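Local coordinates for protein glucokinase (Leishmania braziliensis MHOM/BR/75/M2904, PDB 6EDI) that probably phosphorylates D-glucose at the expense of ATP, as a dimeric glucokinase of the actin-like ATPase superfamily, at residues 331-342 with 383-391. Numbering follows the deposited sequence.
Sequences IGLTAETTMQFL and KFLSRTTFL
With its CG anti to the backbone N (chi1 -176°) and its chain bent at the next two bonds, Met339 curls its thioether onto the ring of Phe384, whose own CG stands anti to the carbonyl carbon. The result is a Met-aromatic contact within helix-on-sheet packing of the actin-like ATPase fold: helix 317-341 lies against strand 389-393 and the turn leading into it. Methyl CE sits over one ring face, 4.1 Å from the centroid of Phe384, a CH-pi contact, while SD meets the ring obliquely. Methionine suits the place because its flexible, polarisable end can follow a flat aromatic surface. Leu342, just past the helix end, adds its CD2 at 3.8 Å from Phe384 CD1, and the guanidinium of Arg387 lies with one face against that same CD1.

Farther back along the helix, Leu385 slips its CD2 beside the small Ala335, 3.6 Å from CB, a fit that a short side chain permits. Thr338 faces both parts of the partner segment with its two branches. Its methyl CG2 packs on Leu385 CA and on OG1 of Thr388, whose hydroxyl bonds to the carbonyl of Pro343. Its hydroxyl turns back to the helix, OG1 donating to Thr334 O at 2.6 Å, and this carbonyl also takes the backbone N-H of Thr338 from the opposite face of its plane. Threonine thus brings a polar group into a buried interface with its proton already used.

Phe390, reaching from the strand, lies against Trp182 and Leu348 and meets Ile331 CD1 obliquely. At its ring edge stand the hydroxyls of Thr334 and Thr338: Thr334 OG1 is 3.6 Å from Phe390 CE2, and Thr338 OG1 is 3.6 Å from Phe390 CZ.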
ATOM      1  N   ILE A 331      10.490   9.714 -12.001  1.00 24.79           N
ATOM      2  CA  ILE A 331       9.100  10.096 -12.216  1.00 27.61           C
ATOM      3  C   ILE A 331       8.305   8.946 -12.860  1.00 26.00           C
ATOM      4  O   ILE A 331       7.124   8.729 -12.533  1.00 23.01           O
ATOM      5  CB  ILE A 331       8.998  11.420 -13.030  1.00 28.33           C
ATOM      6  CG1 ILE A 331       9.493  12.598 -12.184  1.00 28.44           C
ATOM      7  CG2 ILE A 331       7.570  11.670 -13.484  1.00 28.69           C
ATOM      8  CD1 ILE A 331       8.635  12.848 -10.957  1.00 27.15           C
ATOM      9  N   GLY A 332       8.955   8.195 -13.751  1.00 22.54           N
ATOM     10  CA  GLY A 332       8.328   7.010 -14.335  1.00 29.15           C
ATOM     11  C   GLY A 332       7.877   6.006 -13.279  1.00 27.23           C
ATOM     12  O   GLY A 332       6.784   5.435 -13.379  1.00 25.12           O
ATOM     13  N   LEU A 333       8.718   5.801 -12.262  1.00 24.53           N
ATOM     14  CA  LEU A 333       8.349   4.975 -11.114  1.00 27.76           C
ATOM     15  C   LEU A 333       7.146   5.589 -10.426  1.00 27.57           C
ATOM     16  O   LEU A 333       6.194   4.881 -10.097  1.00 25.27           O
ATOM     17  CB  LEU A 333       9.503   4.848 -10.111  1.00 27.51           C
ATOM     18  CG  LEU A 333       9.131   4.340  -8.712  1.00 25.50           C
ATOM     19  CD1 LEU A 333       8.666   2.892  -8.703  1.00 26.00           C
ATOM     20  CD2 LEU A 333      10.292   4.521  -7.750  1.00 26.95           C
ATOM     21  N   THR A 334       7.181   6.906 -10.213  1.00 24.91           N
ATOM     22  CA  THR A 334       6.037   7.567  -9.574  1.00 22.04           C
ATOM     23  C   THR A 334       4.764   7.510 -10.410  1.00 24.14           C
ATOM     24  O   THR A 334       3.671   7.640  -9.878  1.00 24.15           O
ATOM     25  CB  THR A 334       6.306   9.032  -9.207  1.00 24.45           C
ATOM     26  OG1 THR A 334       6.459   9.816 -10.401  1.00 25.35           O
ATOM     27  CG2 THR A 334       7.548   9.156  -8.334  1.00 24.86           C
ATOM     28  N   ALA A 335       4.876   7.344 -11.721  1.00 26.27           N
ATOM     29  CA  ALA A 335       3.646   7.196 -12.497  1.00 22.77           C
ATOM     30  C   ALA A 335       2.948   5.912 -12.067  1.00 22.71           C
ATOM     31  O   ALA A 335       1.712   5.868 -11.908  1.00 24.76           O
ATOM     32  CB  ALA A 335       3.949   7.175 -13.996  1.00 23.53           C
ATOM     33  N   GLU A 336       3.740   4.858 -11.880  1.00 22.92           N
ATOM     34  CA  GLU A 336       3.205   3.595 -11.362  1.00 24.98           C
ATOM     35  C   GLU A 336       2.655   3.705  -9.931  1.00 26.83           C
ATOM     36  O   GLU A 336       1.582   3.183  -9.634  1.00 23.79           O
ATOM     37  CB  GLU A 336       4.252   2.471 -11.440  1.00 27.22           C
ATOM     38  CG  GLU A 336       4.740   2.120 -12.854  1.00 24.88           C
ATOM     39  CD  GLU A 336       3.635   2.020 -13.903  1.00 27.49           C
ATOM     40  OE1 GLU A 336       2.490   1.609 -13.595  1.00 22.70           O
ATOM     41  OE2 GLU A 336       3.922   2.345 -15.070  1.00 25.11           O
ATOM     42  N   THR A 337       3.376   4.376  -9.039  1.00 23.35           N
ATOM     43  CA  THR A 337       2.916   4.453  -7.648  1.00 22.63           C
ATOM     44  C   THR A 337       1.688   5.348  -7.529  1.00 22.59           C
ATOM     45  O   THR A 337       0.779   5.071  -6.735  1.00 21.78           O
ATOM     46  CB  THR A 337       4.042   4.905  -6.679  1.00 21.83           C
ATOM     47  OG1 THR A 337       4.465   6.240  -6.998  1.00 22.68           O
ATOM     48  CG2 THR A 337       5.236   3.954  -6.785  1.00 21.94           C
ATOM     49  N   THR A 338       1.650   6.397  -8.353  1.00 20.26           N
ATOM     50  CA  THR A 338       0.545   7.342  -8.367  1.00 24.81           C
ATOM     51  C   THR A 338      -0.707   6.635  -8.854  1.00 23.09           C
ATOM     52  O   THR A 338      -1.799   6.805  -8.290  1.00 22.84           O
ATOM     53  CB  THR A 338       0.855   8.551  -9.260  1.00 24.73           C
ATOM     54  OG1 THR A 338       2.001   9.248  -8.733  1.00 24.06           O
ATOM     55  CG2 THR A 338      -0.325   9.499  -9.344  1.00 22.00           C
ATOM     56  N   MET A 339      -0.574   5.836  -9.906  1.00 21.12           N
ATOM     57  CA  MET A 339      -1.727   5.050 -10.329  1.00 20.66           C
ATOM     58  C   MET A 339      -2.166   4.023  -9.268  1.00 22.10           C
ATOM     59  O   MET A 339      -3.344   3.911  -8.981  1.00 25.01           O
ATOM     60  CB  MET A 339      -1.458   4.366 -11.679  1.00 23.88           C
ATOM     61  CG  MET A 339      -2.678   3.600 -12.214  1.00 26.19           C
ATOM     62  SD  MET A 339      -4.060   4.678 -12.608  1.00 24.77           S
ATOM     63  CE  MET A 339      -5.316   4.012 -11.526  1.00 26.83           C
ATOM     64  N   GLN A 340      -1.244   3.271  -8.673  1.00 22.20           N
ATOM     65  CA  GLN A 340      -1.703   2.208  -7.770  1.00 21.62           C
ATOM     66  C   GLN A 340      -2.377   2.734  -6.521  1.00 22.95           C
ATOM     67  O   GLN A 340      -3.349   2.158  -6.045  1.00 24.17           O
ATOM     68  CB  GLN A 340      -0.555   1.315  -7.325  1.00 21.23           C
ATOM     69  CG  GLN A 340       0.086   0.512  -8.422  1.00 31.30           C
ATOM     70  CD  GLN A 340       1.300  -0.189  -7.894  1.00 30.34           C
ATOM     71  OE1 GLN A 340       2.418   0.339  -7.965  1.00 34.76           O
ATOM     72  NE2 GLN A 340       1.089  -1.361  -7.301  1.00 27.03           N
ATOM     73  N   PHE A 341      -1.839   3.815  -5.978  1.00 19.79           N
ATOM     74  CA  PHE A 341      -2.320   4.341  -4.711  1.00 20.44           C
ATOM     75  C   PHE A 341      -3.275   5.543  -4.804  1.00 21.27           C
ATOM     76  O   PHE A 341      -3.882   5.951  -3.782  1.00 19.08           O
ATOM     77  CB  PHE A 341      -1.098   4.736  -3.870  1.00 20.77           C
ATOM     78  CG  PHE A 341      -0.183   3.592  -3.557  1.00 20.34           C
ATOM     79  CD1 PHE A 341      -0.656   2.489  -2.856  1.00 20.37           C
ATOM     80  CD2 PHE A 341       1.166   3.633  -3.929  1.00 20.84           C
ATOM     81  CE1 PHE A 341       0.182   1.430  -2.524  1.00 20.61           C
ATOM     82  CE2 PHE A 341       2.028   2.573  -3.615  1.00 22.92           C
ATOM     83  CZ  PHE A 341       1.536   1.461  -2.920  1.00 25.28           C
ATOM     84  N   LEU A 342      -3.390   6.121  -6.005  1.00 21.54           N
ATOM     85  CA  LEU A 342      -4.166   7.368  -6.234  1.00 23.61           C
ATOM     86  C   LEU A 342      -4.018   8.394  -5.093  1.00 19.84           C
ATOM     87  O   LEU A 342      -4.995   8.791  -4.452  1.00 20.42           O
ATOM     88  CB  LEU A 342      -5.642   7.068  -6.561  1.00 21.92           C
ATOM     89  CG  LEU A 342      -5.900   6.263  -7.830  1.00 23.09           C
ATOM     90  CD1 LEU A 342      -7.390   5.897  -7.974  1.00 31.14           C
ATOM     91  CD2 LEU A 342      -5.428   7.026  -9.070  1.00 25.86           C
ATOM     92  N   LYS A 383      -6.806  10.547 -17.082  1.00 30.61           N
ATOM     93  CA  LYS A 383      -6.310  11.655 -16.239  1.00 29.64           C
ATOM     94  C   LYS A 383      -6.245  11.316 -14.747  1.00 30.62           C
ATOM     95  O   LYS A 383      -6.525  12.180 -13.901  1.00 27.52           O
ATOM     96  CB  LYS A 383      -7.156  12.931 -16.420  1.00 30.95           C
ATOM     97  CG  LYS A 383      -6.743  13.876 -17.552  1.00 38.21           C
ATOM     98  CD  LYS A 383      -6.746  13.203 -18.897  1.00 30.74           C
ATOM     99  CE  LYS A 383      -5.916  13.980 -19.912  1.00 41.41           C
ATOM    100  NZ  LYS A 383      -4.884  13.134 -20.603  1.00 41.36           N
ATOM    101  N   PHE A 384      -5.876  10.078 -14.418  1.00 28.48           N
ATOM    102  CA  PHE A 384      -5.784   9.664 -13.016  1.00 26.10           C
ATOM    103  C   PHE A 384      -4.598  10.300 -12.306  1.00 28.50           C
ATOM    104  O   PHE A 384      -4.705  10.731 -11.154  1.00 26.30           O
ATOM    105  CB  PHE A 384      -5.625   8.139 -12.915  1.00 29.64           C
ATOM    106  CG  PHE A 384      -6.922   7.371 -12.974  1.00 26.81           C
ATOM    107  CD1 PHE A 384      -7.873   7.508 -11.970  1.00 33.84           C
ATOM    108  CD2 PHE A 384      -7.168   6.477 -14.005  1.00 30.19           C
ATOM    109  CE1 PHE A 384      -9.072   6.776 -12.015  1.00 33.49           C
ATOM    110  CE2 PHE A 384      -8.353   5.752 -14.051  1.00 29.91           C
ATOM    111  CZ  PHE A 384      -9.298   5.897 -13.061  1.00 30.26           C
ATOM    112  N   LEU A 385      -3.461  10.326 -12.991  1.00 25.39           N
ATOM    113  CA  LEU A 385      -2.190  10.702 -12.359  1.00 24.94           C
ATOM    114  C   LEU A 385      -2.089  12.213 -12.113  1.00 30.94           C
ATOM    115  O   LEU A 385      -1.474  12.657 -11.137  1.00 27.46           O
ATOM    116  CB  LEU A 385      -1.005  10.178 -13.183  1.00 25.86           C
ATOM    117  CG  LEU A 385      -0.808   8.653 -13.275  1.00 26.89           C
ATOM    118  CD1 LEU A 385      -1.882   7.931 -14.076  1.00 30.65           C
ATOM    119  CD2 LEU A 385       0.532   8.332 -13.876  1.00 24.53           C
ATOM    120  N   SER A 386      -2.710  13.005 -12.987  1.00 27.23           N
ATOM    121  CA  SER A 386      -2.659  14.464 -12.864  1.00 29.00           C
ATOM    122  C   SER A 386      -3.484  14.985 -11.684  1.00 27.92           C
ATOM    123  O   SER A 386      -3.464  16.180 -11.386  1.00 30.41           O
ATOM    124  CB  SER A 386      -3.134  15.118 -14.162  1.00 28.80           C
ATOM    125  OG  SER A 386      -4.423  14.656 -14.502  1.00 30.45           O
ATOM    126  N   ARG A 387      -4.200  14.090 -11.009  1.00 25.77           N
ATOM    127  CA  ARG A 387      -4.942  14.472  -9.805  1.00 27.65           C
ATOM    128  C   ARG A 387      -4.004  14.790  -8.653  1.00 27.38           C
ATOM    129  O   ARG A 387      -4.378  15.497  -7.713  1.00 29.57           O
ATOM    130  CB  ARG A 387      -5.897  13.359  -9.378  1.00 29.55           C
ATOM    131  CG  ARG A 387      -6.932  12.987 -10.431  1.00 30.97           C
ATOM    132  CD  ARG A 387      -7.780  11.832  -9.933  1.00 30.37           C
ATOM    133  NE  ARG A 387      -8.833  11.442 -10.875  1.00 28.33           N
ATOM    134  CZ  ARG A 387      -9.759  10.530 -10.612  1.00 32.67           C
ATOM    135  NH1 ARG A 387      -9.763   9.930  -9.430  1.00 30.31           N
ATOM    136  NH2 ARG A 387     -10.681  10.220 -11.521  1.00 34.17           N
ATOM    137  N   THR A 388      -2.783  14.262  -8.738  1.00 27.13           N
ATOM    138  CA  THR A 388      -1.833  14.276  -7.625  1.00 27.63           C
ATOM    139  C   THR A 388      -0.909  15.496  -7.608  1.00 28.70           C
ATOM    140  O   THR A 388      -0.300  15.847  -8.620  1.00 28.99           O
ATOM    141  CB  THR A 388      -0.993  12.967  -7.615  1.00 27.08           C
ATOM    142  OG1 THR A 388      -1.875  11.845  -7.465  1.00 23.83           O
ATOM    143  CG2 THR A 388       0.022  12.968  -6.473  1.00 26.92           C
ATOM    144  N   THR A 389      -0.813  16.132  -6.443  1.00 26.89           N
ATOM    145  CA  THR A 389       0.089  17.250  -6.214  1.00 25.67           C
ATOM    146  C   THR A 389       1.464  16.688  -5.868  1.00 29.64           C
ATOM    147  O   THR A 389       1.579  15.872  -4.949  1.00 28.57           O
ATOM    148  CB  THR A 389      -0.443  18.124  -5.054  1.00 28.01           C
ATOM    149  OG1 THR A 389      -1.683  18.724  -5.450  1.00 25.82           O
ATOM    150  CG2 THR A 389       0.547  19.212  -4.663  1.00 28.33           C
ATOM    151  N   PHE A 390       2.501  17.097  -6.608  1.00 27.67           N
ATOM    152  CA  PHE A 390       3.865  16.630  -6.337  1.00 31.37           C
ATOM    153  C   PHE A 390       4.659  17.670  -5.577  1.00 27.88           C
ATOM    154  O   PHE A 390       4.559  18.867  -5.863  1.00 26.87           O
ATOM    155  CB  PHE A 390       4.619  16.275  -7.619  1.00 24.36           C
ATOM    156  CG  PHE A 390       4.390  14.862  -8.092  1.00 29.58           C
ATOM    157  CD1 PHE A 390       3.109  14.406  -8.379  1.00 26.93           C
ATOM    158  CD2 PHE A 390       5.458  13.997  -8.262  1.00 26.44           C
ATOM    159  CE1 PHE A 390       2.906  13.106  -8.821  1.00 28.13           C
ATOM    160  CE2 PHE A 390       5.276  12.711  -8.705  1.00 24.43           C
ATOM    161  CZ  PHE A 390       3.998  12.252  -8.981  1.00 26.80           C
ATOM    162  N   LEU A 391       5.414  17.196  -4.592  1.00 27.46           N
ATOM    163  CA  LEU A 391       6.254  18.050  -3.753  1.00 26.75           C
ATOM    164  C   LEU A 391       7.689  17.529  -3.753  1.00 27.01           C
ATOM    165  O   LEU A 391       7.924  16.345  -3.983  1.00 26.01           O
ATOM    166  CB  LEU A 391       5.725  18.090  -2.311  1.00 26.13           C
ATOM    167  CG  LEU A 391       4.271  18.469  -2.038  1.00 31.02           C
ATOM    168  CD1 LEU A 391       4.035  18.456  -0.536  1.00 28.92           C
ATOM    169  CD2 LEU A 391       3.928  19.837  -2.618  1.00 29.31           C
TER